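Local coordinates for surface glycan binding protein B (Bacteroides ovatus, PDB 6E57), which binds mixed-linkage beta-glucan at the cell surface of this gut bacterium and probably supports the utilization of cereal glucans, at residues P41-R46 / I65-T70; D197-L202 / A212-V217; S355-A360 / G411-L416. All blocks are in the same frame, centred on the assembly; numbering follows the deposited sequence.

Contact 1 (P41-R46 / I65-T70); sequences PVFPDR and IALTVT
P41 meets I65, A66 and L67 with one edge of its ring, at the point where the chain leaves strand 37-40. The peptide bond before it is cis. CD of P41 lies 3.5 Å from the carbonyl O of A66 and 4.0 Å from CD2 of L67, while its CG faces CG2 of I65 at 4.3 Å. Two residues on, F43 turns back to the same two aliphatic side chains. Its ring leaves the backbone with CG opposite the carbonyl carbon (chi1 -71°), which carries the far rim of the ring toward strand 63-70: CZ reaches CG2 of I65 at 3.9 Å, and CE2 comes within 4.2 Å of CD2 of L67. Both methyls arrive at the ring edge, near its plane, rather than over a face. CD2 of L67 thus touches both the proline and the phenylalanine. No hydrogen bond links the two segments; the side-chain contacts are apolar. Strand 63-70 runs between strands 37-40 and 95-98 in a three-stranded antiparallel sheet. Against it, F43 and L67 touch I109 and I65 touches L107, both from strand 103-113 of a second sheet, an arrangement consistent with an immunoglobulin-like sandwich, and the F43 ring also meets that of F54.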
loop_
_atom_site.group_PDB
_atom_site.type_symbol
_atom_site.label_atom_id
_atom_site.label_comp_id
_atom_site.label_asym_id
_atom_site.label_seq_id
_atom_site.Cartn_x
_atom_site.Cartn_y
_atom_site.Cartn_z
ATOM N N PRO A 41 12.859 21.893 -22.613
ATOM C CA PRO A 41 11.634 22.331 -21.962
ATOM C C PRO A 41 11.856 22.585 -20.462
ATOM O O PRO A 41 12.852 22.131 -19.899
ATOM C CB PRO A 41 10.671 21.161 -22.191
ATOM C CG PRO A 41 11.564 19.948 -22.115
ATOM C CD PRO A 41 12.917 20.425 -22.608
ATOM N N VAL A 42 10.928 23.323 -19.844
ATOM C CA VAL A 42 10.922 23.544 -18.402
ATOM C C VAL A 42 10.289 22.316 -17.742
ATOM O O VAL A 42 9.169 21.946 -18.079
ATOM C CB VAL A 42 10.166 24.832 -18.025
ATOM C CG1 VAL A 42 10.120 25.031 -16.518
ATOM C CG2 VAL A 42 10.758 26.056 -18.711
ATOM N N PHE A 43 11.023 21.698 -16.810
ATOM C CA PHE A 43 10.581 20.479 -16.130
ATOM C C PHE A 43 9.897 20.842 -14.815
ATOM O O PHE A 43 10.282 21.807 -14.158
ATOM C CB PHE A 43 11.760 19.529 -15.915
ATOM C CG PHE A 43 12.261 18.886 -17.183
ATOM C CD1 PHE A 43 11.652 17.747 -17.688
ATOM C CD2 PHE A 43 13.324 19.436 -17.885
ATOM C CE1 PHE A 43 12.104 17.165 -18.864
ATOM C CE2 PHE A 43 13.773 18.852 -19.060
ATOM C CZ PHE A 43 13.164 17.718 -19.547
ATOM N N PRO A 44 8.858 20.084 -14.395
ATOM C CA PRO A 44 8.175 20.350 -13.129
ATOM C C PRO A 44 9.071 20.056 -11.915
ATOM O O PRO A 44 9.947 19.193 -11.987
ATOM C CB PRO A 44 6.953 19.418 -13.165
ATOM C CG PRO A 44 7.345 18.303 -14.116
ATOM C CD PRO A 44 8.281 18.941 -15.121
ATOM N N ASP A 45 8.840 20.795 -10.823
ATOM C CA ASP A 45 9.556 20.614 -9.559
ATOM C C ASP A 45 8.932 19.438 -8.801
ATOM O O ASP A 45 7.783 19.070 -9.050
ATOM C CB ASP A 45 9.533 21.892 -8.712
ATOM C CG ASP A 45 10.500 22.973 -9.171
ATOM O OD1 ASP A 45 11.333 22.684 -10.058
ATOM O OD2 ASP A 45 10.420 24.096 -8.632
ATOM N N ARG A 46 9.709 18.866 -7.870
ATOM C CA ARG A 46 9.295 17.722 -7.054
ATOM C C ARG A 46 7.979 18.052 -6.337
ATOM O O ARG A 46 7.758 19.191 -5.917
ATOM C CB ARG A 46 10.381 17.357 -6.035
ATOM C CG ARG A 46 11.641 16.754 -6.640
ATOM C CD ARG A 46 12.808 16.783 -5.668
ATOM N NE ARG A 46 14.055 16.310 -6.262
ATOM C CZ ARG A 46 14.605 15.119 -6.038
ATOM N NH1 ARG A 46 14.011 14.246 -5.242
ATOM N NH2 ARG A 46 15.754 14.804 -6.612
ATOM N N ILE A 65 11.905 13.563 -25.862
ATOM C CA ILE A 65 12.238 14.821 -25.189
ATOM C C ILE A 65 13.376 15.489 -25.969
ATOM O O ILE A 65 14.386 14.843 -26.257
ATOM C CB ILE A 65 12.624 14.584 -23.713
ATOM C CG1 ILE A 65 11.580 13.745 -22.970
ATOM C CG2 ILE A 65 12.886 15.907 -23.003
ATOM C CD1 ILE A 65 11.944 13.434 -21.537
ATOM N N ALA A 66 13.197 16.778 -26.291
ATOM C CA ALA A 66 14.167 17.582 -27.054
ATOM C C ALA A 66 14.615 18.787 -26.219
ATOM O O ALA A 66 13.805 19.657 -25.905
ATOM C CB ALA A 66 13.550 18.023 -28.359
ATOM N N LEU A 67 15.910 18.831 -25.883
ATOM C CA LEU A 67 16.490 19.889 -25.049
ATOM C C LEU A 67 17.000 21.030 -25.938
ATOM O O LEU A 67 17.432 20.794 -27.065
ATOM C CB LEU A 67 17.646 19.312 -24.224
ATOM C CG LEU A 67 17.341 18.047 -23.423
ATOM C CD1 LEU A 67 18.599 17.527 -22.749
ATOM C CD2 LEU A 67 16.251 18.296 -22.393
ATOM N N THR A 68 16.929 22.262 -25.412
ATOM C CA THR A 68 17.757 23.392 -25.856
ATOM C C THR A 68 18.648 23.804 -24.676
ATOM O O THR A 68 18.152 24.011 -23.566
ATOM C CB THR A 68 16.915 24.565 -26.380
ATOM O OG1 THR A 68 15.835 24.790 -25.474
ATOM C CG2 THR A 68 16.368 24.327 -27.771
ATOM N N VAL A 69 19.959 23.904 -24.930
ATOM C CA VAL A 69 20.962 23.995 -23.873
ATOM C C VAL A 69 21.962 25.115 -24.196
ATOM O O VAL A 69 22.274 25.369 -25.358
ATOM C CB VAL A 69 21.677 22.642 -23.684
ATOM C CG1 VAL A 69 22.627 22.663 -22.497
ATOM C CG2 VAL A 69 20.688 21.494 -23.552
ATOM N N THR A 70 22.448 25.776 -23.138
ATOM C CA THR A 70 23.551 26.742 -23.188
ATOM C C THR A 70 24.715 26.165 -22.383
ATOM O O THR A 70 24.482 25.564 -21.336
ATOM C CB THR A 70 23.107 28.107 -22.644
ATOM O OG1 THR A 70 21.921 28.490 -23.341
ATOM C CG2 THR A 70 24.153 29.192 -22.789
#

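Contact 2 (D197-L202 / A212-V217); sequences DYRIVL and ADMVKV
A beta hairpin, strand 196-203 turning back into strand 209-217, brings R199 alongside D213 and M214. Y198 and V215 form a hydrogen-bonded antiparallel pair, with Y198 N to V215 O and V215 N to Y198 O both 2.8 Å. Further along, I200 N gives a 3.0 Å bond to D213 O, and A212 N a weak one to I200 O. CD1 of I200 packs against CB of A212 at 3.6 Å, and CE1 of Y198 meets CG2 of V217, also at 3.6 Å. These strands lie side by side within a five-stranded mixed sheet, and the face opposite Y198 and V215, carrying D197, R199, M214 and K216, is where R199 works. The M214 chain is bent at chi2 and chi3, setting SD 3.8 Å above the centre of the guanidinium plane. NH1 of R199 makes a long, weak salt bridge of 3.4 Å with OD1 of D213, guanidinium and carboxylate planes 50° apart; OD1 also accepts from T104 N. A water in the guanidinium plane accepts from NH1 and, weakly, from D213 N. NH2 reaches D82 and T104 O earlier in the chain, and Y105 adds a cation-pi contact. A leucine at R199 would probably leave D82 and D213 without this cationic mate and M214 SD without its flat partner.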
loop_
_atom_site.group_PDB
_atom_site.type_symbol
_atom_site.label_atom_id
_atom_site.label_comp_id
_atom_site.label_asym_id
_atom_site.label_seq_id
_atom_site.Cartn_x
_atom_site.Cartn_y
_atom_site.Cartn_z
ATOM N N ASP A 197 15.928 -5.409 -6.043
ATOM C CA ASP A 197 14.750 -5.006 -6.815
ATOM C C ASP A 197 14.982 -5.347 -8.294
ATOM O O ASP A 197 16.008 -4.990 -8.855
ATOM C CB ASP A 197 14.453 -3.515 -6.619
ATOM C CG ASP A 197 13.955 -3.163 -5.225
ATOM O OD1 ASP A 197 14.597 -3.596 -4.241
ATOM O OD2 ASP A 197 12.923 -2.461 -5.129
ATOM N N TYR A 198 14.019 -6.041 -8.913
ATOM C CA TYR A 198 14.116 -6.473 -10.310
ATOM C C TYR A 198 12.901 -5.968 -11.093
ATOM O O TYR A 198 11.796 -5.975 -10.575
ATOM C CB TYR A 198 14.210 -7.998 -10.400
ATOM C CG TYR A 198 15.354 -8.614 -9.634
ATOM C CD1 TYR A 198 15.218 -8.957 -8.297
ATOM C CD2 TYR A 198 16.574 -8.868 -10.245
ATOM C CE1 TYR A 198 16.261 -9.526 -7.584
ATOM C CE2 TYR A 198 17.628 -9.434 -9.546
ATOM C CZ TYR A 198 17.472 -9.767 -8.212
ATOM O OH TYR A 198 18.503 -10.329 -7.517
ATOM N N ARG A 199 13.130 -5.526 -12.335
ATOM C CA ARG A 199 12.062 -5.177 -13.278
ATOM C C ARG A 199 11.679 -6.437 -14.067
ATOM O O ARG A 199 12.502 -6.983 -14.797
ATOM C CB ARG A 199 12.505 -4.044 -14.212
ATOM C CG ARG A 199 11.393 -3.517 -15.110
ATOM C CD ARG A 199 11.796 -2.306 -15.932
ATOM N NE ARG A 199 11.979 -1.113 -15.119
ATOM C CZ ARG A 199 10.993 -0.373 -14.621
ATOM N NH1 ARG A 199 9.732 -0.735 -14.795
ATOM N NH2 ARG A 199 11.274 0.727 -13.947
ATOM N N ILE A 200 10.430 -6.892 -13.902
ATOM C CA ILE A 200 9.966 -8.153 -14.483
ATOM C C ILE A 200 9.317 -7.877 -15.843
ATOM O O ILE A 200 8.861 -6.767 -16.119
ATOM C CB ILE A 200 9.005 -8.910 -13.543
ATOM C CG1 ILE A 200 7.791 -8.069 -13.139
ATOM C CG2 ILE A 200 9.748 -9.441 -12.327
ATOM C CD1 ILE A 200 6.586 -8.891 -12.755
ATOM N N VAL A 201 9.285 -8.924 -16.673
ATOM C CA VAL A 201 8.752 -8.881 -18.023
ATOM C C VAL A 201 7.885 -10.130 -18.230
ATOM O O VAL A 201 8.292 -11.232 -17.862
ATOM C CB VAL A 201 9.895 -8.792 -19.054
ATOM C CG1 VAL A 201 9.406 -9.006 -20.480
ATOM C CG2 VAL A 201 10.650 -7.477 -18.939
ATOM N N LEU A 202 6.693 -9.935 -18.809
ATOM C CA LEU A 202 5.758 -11.012 -19.131
ATOM C C LEU A 202 5.961 -11.421 -20.592
ATOM O O LEU A 202 6.004 -10.559 -21.462
ATOM C CB LEU A 202 4.325 -10.519 -18.912
ATOM C CG LEU A 202 4.050 -9.838 -17.574
ATOM C CD1 LEU A 202 2.611 -9.352 -17.509
ATOM C CD2 LEU A 202 4.356 -10.773 -16.413
ATOM N N ALA A 212 5.949 -5.229 -16.587
ATOM C CA ALA A 212 5.127 -5.471 -15.400
ATOM C C ALA A 212 5.777 -4.875 -14.140
ATOM O O ALA A 212 5.531 -5.353 -13.029
ATOM C CB ALA A 212 4.898 -6.954 -15.257
ATOM N N ASP A 213 6.590 -3.826 -14.321
ATOM C CA ASP A 213 7.126 -3.006 -13.227
ATOM C C ASP A 213 7.995 -3.867 -12.296
ATOM O O ASP A 213 8.514 -4.898 -12.716
ATOM C CB ASP A 213 5.990 -2.239 -12.538
ATOM C CG ASP A 213 5.889 -0.794 -12.994
ATOM O OD1 ASP A 213 6.940 -0.121 -13.043
ATOM O OD2 ASP A 213 4.762 -0.354 -13.305
ATOM N N MET A 214 8.169 -3.415 -11.044
ATOM C CA MET A 214 9.228 -3.877 -10.139
ATOM C C MET A 214 8.720 -4.974 -9.194
ATOM O O MET A 214 7.548 -4.999 -8.814
ATOM C CB MET A 214 9.749 -2.714 -9.290
ATOM C CG MET A 214 10.300 -1.570 -10.110
ATOM S SD MET A 214 11.593 -2.106 -11.256
ATOM C CE MET A 214 12.845 -2.674 -10.106
ATOM N N VAL A 215 9.648 -5.862 -8.817
ATOM C CA VAL A 215 9.489 -6.848 -7.755
ATOM C C VAL A 215 10.673 -6.677 -6.796
ATOM O O VAL A 215 11.769 -6.342 -7.230
ATOM C CB VAL A 215 9.417 -8.277 -8.332
ATOM C CG1 VAL A 215 9.877 -9.332 -7.340
ATOM C CG2 VAL A 215 8.022 -8.608 -8.843
ATOM N N LYS A 216 10.435 -6.900 -5.499
ATOM C CA LYS A 216 11.465 -6.798 -4.469
ATOM C C LYS A 216 11.655 -8.169 -3.805
ATOM O O LYS A 216 10.734 -8.704 -3.192
ATOM C CB LYS A 216 11.087 -5.727 -3.442
ATOM C CG LYS A 216 11.857 -5.798 -2.130
ATOM C CD LYS A 216 11.832 -4.517 -1.323
ATOM C CE LYS A 216 12.365 -4.712 0.078
ATOM N NZ LYS A 216 13.020 -3.484 0.581
ATOM N N VAL A 217 12.872 -8.707 -3.929
ATOM C CA VAL A 217 13.254 -10.007 -3.390
ATOM C C VAL A 217 13.990 -9.790 -2.063
ATOM O O VAL A 217 14.999 -9.085 -2.025
ATOM C CB VAL A 217 14.137 -10.777 -4.391
ATOM C CG1 VAL A 217 14.489 -12.170 -3.889
ATOM C CG2 VAL A 217 13.490 -10.850 -5.764
HETATM O O HOH W 1 8.761 -3.116 -16.794
#

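Contact 3 (S355-A360 / G411-L416); sequences SIEPTA and GYYVDL
The carboxylate of E357 is shared out between its two oxygens: OE1 takes the hydroxyl of Y413 from across the contact, while OE2 takes two donors from T359 in its own turn. All this happens just past the end of strand 349-356, which pairs antiparallel with strand 412-419 in the C-terminal, glycan-binding part of the chain. Y413 OH donates over 2.6 Å to E357 OE1, which receives it on its anti lone pair; OE1 lies in the plane of the ring at its edge, with the carboxylate turned 71° from that plane. The glutamate gets there by extending CG opposite its backbone N (chi1 175°) and then bending at chi2. Its OE2 accepts T359 N through the anti lone pair and T359 OG1 from above the carboxylate plane; together these tie the carboxylate to the type I turn from E357 to A360. S355 and Y413 form a hydrogen-bonded antiparallel pair, S355 N to Y413 O 3.0 Å and Y413 N to S355 O 2.7 Å. Next to the turn, E357 N gives a 3.2 Å bond to G411 O, the donor standing 53° out of the carbonyl plane, and that oxygen also takes H363 ND1. CB of A360 lies 3.7 Å from CA of G411. Y413 further stacks on the ring of H317. D415 and L416 both face V353, a classic beta bulge. D415 divides its carboxylate too: OD1 is hydrogen-bonded to H317 ND1, and OD2 takes S355 OG at 2.7 Å through its syn lone pair.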
loop_
_atom_site.group_PDB
_atom_site.type_symbol
_atom_site.label_atom_id
_atom_site.label_comp_id
_atom_site.label_asym_id
_atom_site.label_seq_id
_atom_site.Cartn_x
_atom_site.Cartn_y
_atom_site.Cartn_z
ATOM N N SER A 355 -24.887 -9.464 13.705
ATOM C CA SER A 355 -25.068 -10.726 13.005
ATOM C C SER A 355 -26.423 -10.722 12.289
ATOM O O SER A 355 -27.349 -10.031 12.696
ATOM C CB SER A 355 -24.927 -11.909 13.934
ATOM O OG SER A 355 -25.868 -11.848 14.994
ATOM N N ILE A 356 -26.505 -11.497 11.204
ATOM C CA ILE A 356 -27.703 -11.564 10.391
ATOM C C ILE A 356 -28.725 -12.473 11.080
ATOM O O ILE A 356 -28.370 -13.316 11.914
ATOM C CB ILE A 356 -27.386 -12.043 8.959
ATOM C CG1 ILE A 356 -26.841 -13.473 8.921
ATOM C CG2 ILE A 356 -26.448 -11.071 8.262
ATOM C CD1 ILE A 356 -26.876 -14.103 7.549
ATOM N N GLU A 357 -29.997 -12.256 10.731
ATOM C CA GLU A 357 -31.059 -13.226 10.916
ATOM C C GLU A 357 -31.254 -13.949 9.586
ATOM O O GLU A 357 -31.774 -13.360 8.645
ATOM C CB GLU A 357 -32.347 -12.536 11.366
ATOM C CG GLU A 357 -33.541 -13.474 11.453
ATOM C CD GLU A 357 -33.246 -14.808 12.120
ATOM O OE1 GLU A 357 -32.906 -14.800 13.320
ATOM O OE2 GLU A 357 -33.333 -15.846 11.431
ATOM N N PRO A 358 -30.813 -15.219 9.443
ATOM C CA PRO A 358 -30.945 -15.946 8.175
ATOM C C PRO A 358 -32.340 -15.939 7.525
ATOM O O PRO A 358 -32.434 -15.852 6.307
ATOM C CB PRO A 358 -30.540 -17.374 8.569
ATOM C CG PRO A 358 -29.524 -17.160 9.669
ATOM C CD PRO A 358 -30.086 -15.995 10.462
ATOM N N THR A 359 -33.403 -16.008 8.334
ATOM C CA THR A 359 -34.781 -16.095 7.824
ATOM C C THR A 359 -35.263 -14.738 7.293
ATOM O O THR A 359 -36.280 -14.675 6.610
ATOM C CB THR A 359 -35.752 -16.604 8.897
ATOM O OG1 THR A 359 -35.748 -15.678 9.985
ATOM C CG2 THR A 359 -35.397 -17.987 9.396
ATOM N N ALA A 360 -34.541 -13.661 7.622
ATOM C CA ALA A 360 -34.909 -12.306 7.219
ATOM C C ALA A 360 -34.672 -12.108 5.716
ATOM O O ALA A 360 -33.679 -12.562 5.155
ATOM C CB ALA A 360 -34.144 -11.291 8.030
ATOM N N GLY A 411 -33.481 -6.963 10.173
ATOM C CA GLY A 411 -32.988 -8.296 9.833
ATOM C C GLY A 411 -31.585 -8.572 10.346
ATOM O O GLY A 411 -30.824 -9.310 9.704
ATOM N N TYR A 412 -31.242 -8.000 11.506
ATOM C CA TYR A 412 -29.947 -8.248 12.131
ATOM C C TYR A 412 -30.072 -8.155 13.654
ATOM O O TYR A 412 -31.086 -7.697 14.182
ATOM C CB TYR A 412 -28.890 -7.272 11.611
ATOM C CG TYR A 412 -28.991 -5.869 12.156
ATOM C CD1 TYR A 412 -29.816 -4.931 11.558
ATOM C CD2 TYR A 412 -28.255 -5.473 13.263
ATOM C CE1 TYR A 412 -29.915 -3.639 12.048
ATOM C CE2 TYR A 412 -28.341 -4.184 13.765
ATOM C CZ TYR A 412 -29.172 -3.262 13.152
ATOM O OH TYR A 412 -29.269 -1.986 13.627
ATOM N N TYR A 413 -29.017 -8.610 14.335
ATOM C CA TYR A 413 -28.906 -8.564 15.776
ATOM C C TYR A 413 -27.674 -7.740 16.147
ATOM O O TYR A 413 -26.670 -7.814 15.451
ATOM C CB TYR A 413 -28.735 -9.965 16.364
ATOM C CG TYR A 413 -29.887 -10.912 16.152
ATOM C CD1 TYR A 413 -29.958 -11.709 15.019
ATOM C CD2 TYR A 413 -30.882 -11.050 17.106
ATOM C CE1 TYR A 413 -31.004 -12.599 14.825
ATOM C CE2 TYR A 413 -31.931 -11.939 16.929
ATOM C CZ TYR A 413 -31.993 -12.715 15.785
ATOM O OH TYR A 413 -33.028 -13.587 15.607
ATOM N N VAL A 414 -27.769 -6.981 17.243
ATOM C CA VAL A 414 -26.615 -6.347 17.865
ATOM C C VAL A 414 -26.105 -7.292 18.959
ATOM O O VAL A 414 -26.860 -7.651 19.863
ATOM C CB VAL A 414 -26.973 -4.961 18.431
ATOM C CG1 VAL A 414 -25.858 -4.398 19.296
ATOM C CG2 VAL A 414 -27.348 -3.986 17.325
ATOM N N ASP A 415 -24.831 -7.691 18.854
ATOM C CA ASP A 415 -24.233 -8.710 19.728
ATOM C C ASP A 415 -23.216 -8.086 20.698
ATOM O O ASP A 415 -23.021 -8.611 21.795
ATOM C CB ASP A 415 -23.570 -9.820 18.907
ATOM C CG ASP A 415 -24.532 -10.623 18.046
ATOM O OD1 ASP A 415 -25.647 -10.915 18.531
ATOM O OD2 ASP A 415 -24.153 -10.959 16.896
ATOM N N LEU A 416 -22.548 -7.002 20.283
ATOM C CA LEU A 416 -21.555 -6.317 21.120
ATOM C C LEU A 416 -21.440 -4.844 20.699
ATOM O O LEU A 416 -21.581 -4.506 19.526
ATOM C CB LEU A 416 -20.209 -7.035 20.973
ATOM C CG LEU A 416 -19.174 -6.743 22.061
ATOM C CD1 LEU A 416 -19.549 -7.429 23.365
ATOM C CD2 LEU A 416 -17.785 -7.173 21.619
#

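Overall arrangement
The three contacts follow one another along an elongated chain and never touch. Contact 1 and contact 2 are the closest of the three pairs, their centres about 29 Å apart and their nearest atoms about 15 Å; R199 and D213 of contact 2 lean on D82 and T104, which belong to the same part of the chain as contact 1. Contact 3 lies far off, its centre about 62 Å from that of contact 1 and about 46 Å from that of contact 2, across the chain's centre from both. It alone is near the glycan, whose pocket includes W322, D323, D326, K331, Y371 and W372: the Y412 side chain is about 11 Å from a bound glucose unit. The side chain of L202 in contact 2 is about 12 Å from a sodium ion.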